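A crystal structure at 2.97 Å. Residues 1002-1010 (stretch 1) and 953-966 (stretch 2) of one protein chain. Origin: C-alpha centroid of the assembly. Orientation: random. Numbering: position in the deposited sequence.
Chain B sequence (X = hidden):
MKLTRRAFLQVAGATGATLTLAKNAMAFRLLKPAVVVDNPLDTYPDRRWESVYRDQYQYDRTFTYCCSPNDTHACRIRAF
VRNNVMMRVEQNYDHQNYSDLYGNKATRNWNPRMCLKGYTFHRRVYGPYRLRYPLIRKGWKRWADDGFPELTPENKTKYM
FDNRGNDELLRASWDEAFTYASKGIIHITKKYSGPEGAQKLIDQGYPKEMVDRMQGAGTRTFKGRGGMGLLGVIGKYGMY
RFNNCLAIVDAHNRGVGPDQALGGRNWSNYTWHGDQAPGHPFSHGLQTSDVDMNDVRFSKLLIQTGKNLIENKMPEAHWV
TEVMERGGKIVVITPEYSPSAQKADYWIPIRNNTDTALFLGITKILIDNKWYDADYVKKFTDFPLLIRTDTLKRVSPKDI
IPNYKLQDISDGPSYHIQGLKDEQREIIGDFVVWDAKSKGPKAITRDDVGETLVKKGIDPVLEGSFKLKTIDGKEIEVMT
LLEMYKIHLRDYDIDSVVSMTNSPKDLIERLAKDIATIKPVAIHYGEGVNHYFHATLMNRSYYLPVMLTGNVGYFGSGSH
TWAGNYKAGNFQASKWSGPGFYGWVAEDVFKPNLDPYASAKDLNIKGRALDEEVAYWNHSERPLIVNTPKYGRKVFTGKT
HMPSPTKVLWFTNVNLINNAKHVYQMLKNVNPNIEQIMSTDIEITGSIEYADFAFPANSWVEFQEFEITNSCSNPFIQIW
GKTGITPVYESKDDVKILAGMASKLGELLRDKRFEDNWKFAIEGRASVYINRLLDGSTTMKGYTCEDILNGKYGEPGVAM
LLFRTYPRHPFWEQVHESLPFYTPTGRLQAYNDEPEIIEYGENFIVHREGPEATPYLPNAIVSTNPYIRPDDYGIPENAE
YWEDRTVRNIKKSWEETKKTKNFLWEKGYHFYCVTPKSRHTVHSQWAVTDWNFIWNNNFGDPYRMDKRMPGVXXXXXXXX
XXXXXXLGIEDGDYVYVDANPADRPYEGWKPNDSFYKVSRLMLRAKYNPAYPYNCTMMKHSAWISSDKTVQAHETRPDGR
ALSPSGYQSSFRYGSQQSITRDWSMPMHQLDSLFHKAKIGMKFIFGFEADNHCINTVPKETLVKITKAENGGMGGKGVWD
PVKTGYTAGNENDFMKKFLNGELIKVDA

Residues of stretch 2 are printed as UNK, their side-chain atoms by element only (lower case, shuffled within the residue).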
# COMPACT_ATOMS: atom_id res chain seq x y z
N MET B 1002 18.20 -3.17 -13.86
CA MET B 1002 19.16 -3.49 -12.80
C MET B 1002 18.54 -3.02 -11.50
O MET B 1002 18.46 -1.81 -11.24
CB MET B 1002 20.50 -2.80 -13.02
CG MET B 1002 21.56 -3.30 -12.06
SD MET B 1002 23.22 -2.68 -12.38
CE MET B 1002 22.99 -0.97 -11.93
N LEU B 1003 18.01 -3.96 -10.73
CA LEU B 1003 17.43 -3.68 -9.43
C LEU B 1003 18.07 -4.58 -8.37
O LEU B 1003 18.79 -5.53 -8.68
CB LEU B 1003 15.91 -3.84 -9.48
CG LEU B 1003 15.32 -5.24 -9.36
CD1 LEU B 1003 13.81 -5.10 -9.34
CD2 LEU B 1003 15.78 -6.17 -10.48
N ARG B 1004 17.76 -4.26 -7.11
CA ARG B 1004 18.25 -5.03 -5.98
C ARG B 1004 17.47 -6.32 -5.80
O ARG B 1004 16.27 -6.40 -6.09
CB ARG B 1004 18.15 -4.21 -4.69
CG ARG B 1004 19.26 -3.20 -4.49
CD ARG B 1004 19.16 -2.62 -3.09
NE ARG B 1004 20.13 -1.56 -2.81
CZ ARG B 1004 21.33 -1.76 -2.29
NH1 ARG B 1004 21.74 -2.98 -1.99
NH2 ARG B 1004 22.13 -0.72 -2.06
N ALA B 1005 18.16 -7.34 -5.29
CA ALA B 1005 17.58 -8.64 -5.01
C ALA B 1005 17.25 -8.76 -3.53
O ALA B 1005 17.97 -8.22 -2.68
CB ALA B 1005 18.53 -9.77 -5.42
N LYS B 1006 16.17 -9.46 -3.23
CA LYS B 1006 15.70 -9.64 -1.85
C LYS B 1006 15.45 -11.11 -1.61
O LYS B 1006 14.67 -11.74 -2.34
CB LYS B 1006 14.43 -8.83 -1.59
CG LYS B 1006 13.78 -9.12 -0.25
CD LYS B 1006 12.44 -8.43 -0.10
CE LYS B 1006 11.73 -8.88 1.17
NZ LYS B 1006 10.39 -8.26 1.33
N TYR B 1007 16.09 -11.66 -0.58
CA TYR B 1007 15.84 -13.05 -0.20
C TYR B 1007 14.43 -13.17 0.38
O TYR B 1007 14.10 -12.49 1.35
CB TYR B 1007 16.86 -13.53 0.82
CG TYR B 1007 18.21 -13.89 0.25
CD1 TYR B 1007 18.48 -13.74 -1.11
CD2 TYR B 1007 19.23 -14.38 1.06
CE1 TYR B 1007 19.71 -14.06 -1.63
CE2 TYR B 1007 20.46 -14.71 0.55
CZ TYR B 1007 20.70 -14.54 -0.80
OH TYR B 1007 21.93 -14.87 -1.32
N ASN B 1008 13.62 -14.03 -0.23
CA ASN B 1008 12.30 -14.36 0.30
C ASN B 1008 12.07 -15.84 0.04
O ASN B 1008 11.70 -16.23 -1.08
CB ASN B 1008 11.20 -13.51 -0.32
CG ASN B 1008 9.88 -13.62 0.43
OD1 ASN B 1008 9.77 -14.36 1.41
ND2 ASN B 1008 8.88 -12.87 -0.02
N PRO B 1009 12.28 -16.70 1.04
CA PRO B 1009 12.04 -18.14 0.86
C PRO B 1009 10.57 -18.53 0.81
O PRO B 1009 10.27 -19.72 0.81
CB PRO B 1009 12.74 -18.75 2.08
CG PRO B 1009 12.73 -17.69 3.10
CD PRO B 1009 12.85 -16.39 2.36
N ALA B 1010 9.67 -17.55 0.77
CA ALA B 1010 8.26 -17.83 0.57
C ALA B 1010 7.96 -18.22 -0.87
O ALA B 1010 6.88 -18.75 -1.15
CB ALA B 1010 7.41 -16.63 0.96
N UNK B 953 13.66 5.64 -2.02
CA UNK B 953 13.39 4.22 -2.12
C UNK B 953 13.91 3.70 -3.45
O UNK B 953 14.27 4.48 -4.34
N UNK B 954 14.06 2.38 -3.53
CA UNK B 954 14.38 1.70 -4.79
C UNK B 954 13.52 0.46 -4.93
O UNK B 954 13.16 -0.18 -3.93
o UNK B 954 18.28 0.16 -5.12
c UNK B 954 16.62 1.00 -3.68
c UNK B 954 18.04 0.62 -3.99
o UNK B 954 18.92 0.79 -3.12
c UNK B 954 15.86 1.33 -4.94
N UNK B 955 13.20 0.10 -6.16
CA UNK B 955 12.40 -1.09 -6.43
C UNK B 955 13.26 -2.34 -6.31
O UNK B 955 14.47 -2.31 -6.55
c UNK B 955 8.40 -2.28 -7.82
n UNK B 955 9.32 -1.38 -7.51
n UNK B 955 8.98 -3.24 -8.51
c UNK B 955 11.79 -0.99 -7.83
c UNK B 955 10.54 -1.79 -8.00
c UNK B 955 10.32 -2.96 -8.64
N UNK B 956 12.62 -3.44 -5.91
CA UNK B 956 13.32 -4.67 -5.54
C UNK B 956 12.68 -5.87 -6.23
O UNK B 956 11.51 -5.85 -6.60
c UNK B 956 11.92 -5.09 -3.43
c UNK B 956 13.31 -4.87 -4.02
n UNK B 956 10.75 -5.34 -1.32
c UNK B 956 11.93 -5.17 -1.91
o UNK B 956 12.99 -5.09 -1.28
N UNK B 957 13.48 -6.93 -6.39
CA UNK B 957 13.02 -8.20 -6.94
C UNK B 957 13.16 -9.28 -5.88
O UNK B 957 14.18 -9.36 -5.18
c UNK B 957 15.29 -8.71 -7.96
c UNK B 957 13.79 -8.59 -8.22
c UNK B 957 13.82 -10.29 -10.12
c UNK B 957 13.25 -9.91 -8.78
N UNK B 958 12.13 -10.11 -5.74
CA UNK B 958 12.14 -11.21 -4.80
C UNK B 958 12.71 -12.45 -5.47
O UNK B 958 12.34 -12.78 -6.60
c UNK B 958 9.49 -9.67 -1.42
n UNK B 958 9.40 -8.71 -2.32
c UNK B 958 10.19 -10.49 -3.35
c UNK B 958 10.72 -11.51 -4.30
n UNK B 958 9.97 -10.75 -2.01
c UNK B 958 9.83 -9.19 -3.53
N UNK B 959 13.63 -13.13 -4.78
CA UNK B 959 14.26 -14.34 -5.29
C UNK B 959 14.46 -15.30 -4.13
O UNK B 959 14.76 -14.88 -3.01
c UNK B 959 16.57 -13.33 -5.10
c UNK B 959 16.18 -15.31 -6.63
c UNK B 959 17.23 -15.06 -7.69
c UNK B 959 15.59 -14.03 -6.03
N UNK B 960 14.29 -16.59 -4.40
CA UNK B 960 14.55 -17.60 -3.38
C UNK B 960 16.02 -17.60 -2.99
O UNK B 960 16.90 -17.46 -3.85
c UNK B 960 13.24 -20.53 -2.01
c UNK B 960 14.14 -18.98 -3.89
c UNK B 960 15.09 -21.65 -1.62
c UNK B 960 14.19 -20.06 -2.85
n UNK B 960 15.33 -20.78 -2.58
n UNK B 960 13.83 -21.52 -1.26
N UNK B 961 16.34 -17.74 -1.69
CA UNK B 961 17.75 -17.67 -1.26
C UNK B 961 18.65 -18.67 -1.98
O UNK B 961 19.76 -18.30 -2.40
c UNK B 961 17.66 -17.95 0.24
c UNK B 961 16.28 -17.55 0.62
c UNK B 961 15.42 -17.90 -0.55
N UNK B 962 18.22 -19.92 -2.11
CA UNK B 962 19.03 -20.91 -2.81
C UNK B 962 19.25 -20.51 -4.26
O UNK B 962 20.35 -20.69 -4.80
o UNK B 962 21.62 -23.14 -3.09
c UNK B 962 19.25 -23.41 -3.28
c UNK B 962 20.58 -23.54 -2.56
n UNK B 962 20.56 -24.10 -1.36
c UNK B 962 18.39 -22.29 -2.71
N UNK B 963 18.20 -20.00 -4.91
CA UNK B 963 18.33 -19.57 -6.30
C UNK B 963 19.42 -18.52 -6.46
O UNK B 963 20.28 -18.63 -7.34
c UNK B 963 16.99 -19.05 -6.81
N UNK B 964 19.42 -17.52 -5.58
CA UNK B 964 20.43 -16.47 -5.67
C UNK B 964 21.82 -17.00 -5.35
O UNK B 964 22.81 -16.60 -5.97
c UNK B 964 20.07 -15.31 -4.75
N UNK B 965 21.92 -17.91 -4.37
CA UNK B 965 23.22 -18.47 -4.01
C UNK B 965 23.82 -19.28 -5.16
O UNK B 965 25.04 -19.30 -5.34
c UNK B 965 21.17 -20.48 0.60
c UNK B 965 23.27 -19.55 -0.30
c UNK B 965 23.10 -19.36 -2.77
c UNK B 965 23.04 -18.60 -1.46
n UNK B 965 22.22 -20.56 -0.22
n UNK B 965 20.26 -21.44 0.60
n UNK B 965 21.04 -19.44 1.42
N UNK B 966 22.97 -19.95 -5.95
CA UNK B 966 23.46 -20.71 -7.09
C UNK B 966 24.02 -19.81 -8.18
O UNK B 966 24.83 -20.27 -9.00
o UNK B 966 20.80 -23.16 -6.78
o UNK B 966 22.85 -23.19 -5.98
c UNK B 966 21.97 -22.73 -6.74
c UNK B 966 22.34 -21.58 -7.66

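Position 953 has no side-chain atoms and touches nothing on stretch 1; it is Gly-953. Position 954 carries three carbons, the last bearing two oxygens, one of them at the guanidinium edge of Arg-1004: a carboxylate on a three-carbon chain, Glu-954. Arg-1004 NE donates to Glu-954 OE2 at 2.7 Å, a salt bridge near the guanidinium plane. At 955 one carbon leads to a five-membered ring of three carbons and two nitrogens, with Leu-1003 CD1 at its edge; this is His-955.

Position 956 has three carbons, the third carrying one oxygen and one nitrogen, with the oxygen near Lys-1006 CD; the amide makes it Gln-956 (OE1 to Lys-1006 CD 3.6 Å). Its CB shares a sheet face with Arg-1004. Position 957 has four carbons forked at the first, one arm two carbons long and the one-carbon arm against Leu-1003: Ile-957. Its CG2 lies 3.6 Å from Leu-1003 CD2, and its backbone bonds twice, Ile-957 N to Arg-1004 O at 2.9 Å and Lys-1006 N to Ile-957 O at 2.8 Å.

Position 958 again shows one carbon and a five-membered ring with two nitrogens, Lys-1006 CD over its face and a ring nitrogen toward Asn-1008, so His-958. Lys-1006 CD is 3.8 Å from the His-958 ring centroid, while at the ring edge Asn-1008 ND2 donates to His-958 ND1 at 3.1 Å. Position 959 repeats the forked four carbons, its one-carbon arm against Ala-1005: Ile-959, with CG2 4.1 Å from Ala-1005 CB.

The ring at 960, one carbon out with two nitrogens, approaches Pro-1009; it is His-960. Position 961 has three carbons closed onto its own backbone nitrogen, packed against Tyr-1007: Pro-961, whose CA lies over the Tyr-1007 ring, 4.0 Å from the centroid. Position 962, three carbons, the third carrying one oxygen and one nitrogen, clear of stretch 1, is Gln-962; the backbone Gln-962 N donates to His-960 ND1 at 3.1 Å, capping the helix. Positions 963 and 964 hold one carbon each, the second at Tyr-1007 CE1: Ala-963 and Ala-964, with Ala-964 CB 3.4 Å from Tyr-1007 CE1. Position 965, three carbons, a nitrogen and a carbon bearing two more, passes Tyr-1007 OH; it is Arg-965, its CG 3.9 Å from Tyr-1007 OH. Position 966, two carbons and two oxygens, out of reach, is Asp-966.

The rule is a parallel ladder that ends in a helix. Ile-959 N to Lys-1006 O (3.0 Å) and Asn-1008 N to Ile-959 O (3.1 Å) continue the pairing, so alternate residues sort by face: isoleucines with Ala-1005 and Tyr-1007, polar Gln-956 and His-958 with Arg-1004 and Lys-1006. Where the strand gives way to the helix, Tyr-1007 reaches onward to Pro-961 and Ala-964, extending the apolar face.

Stretch 2, residues 953-966: GEHQIHIHPQAARD
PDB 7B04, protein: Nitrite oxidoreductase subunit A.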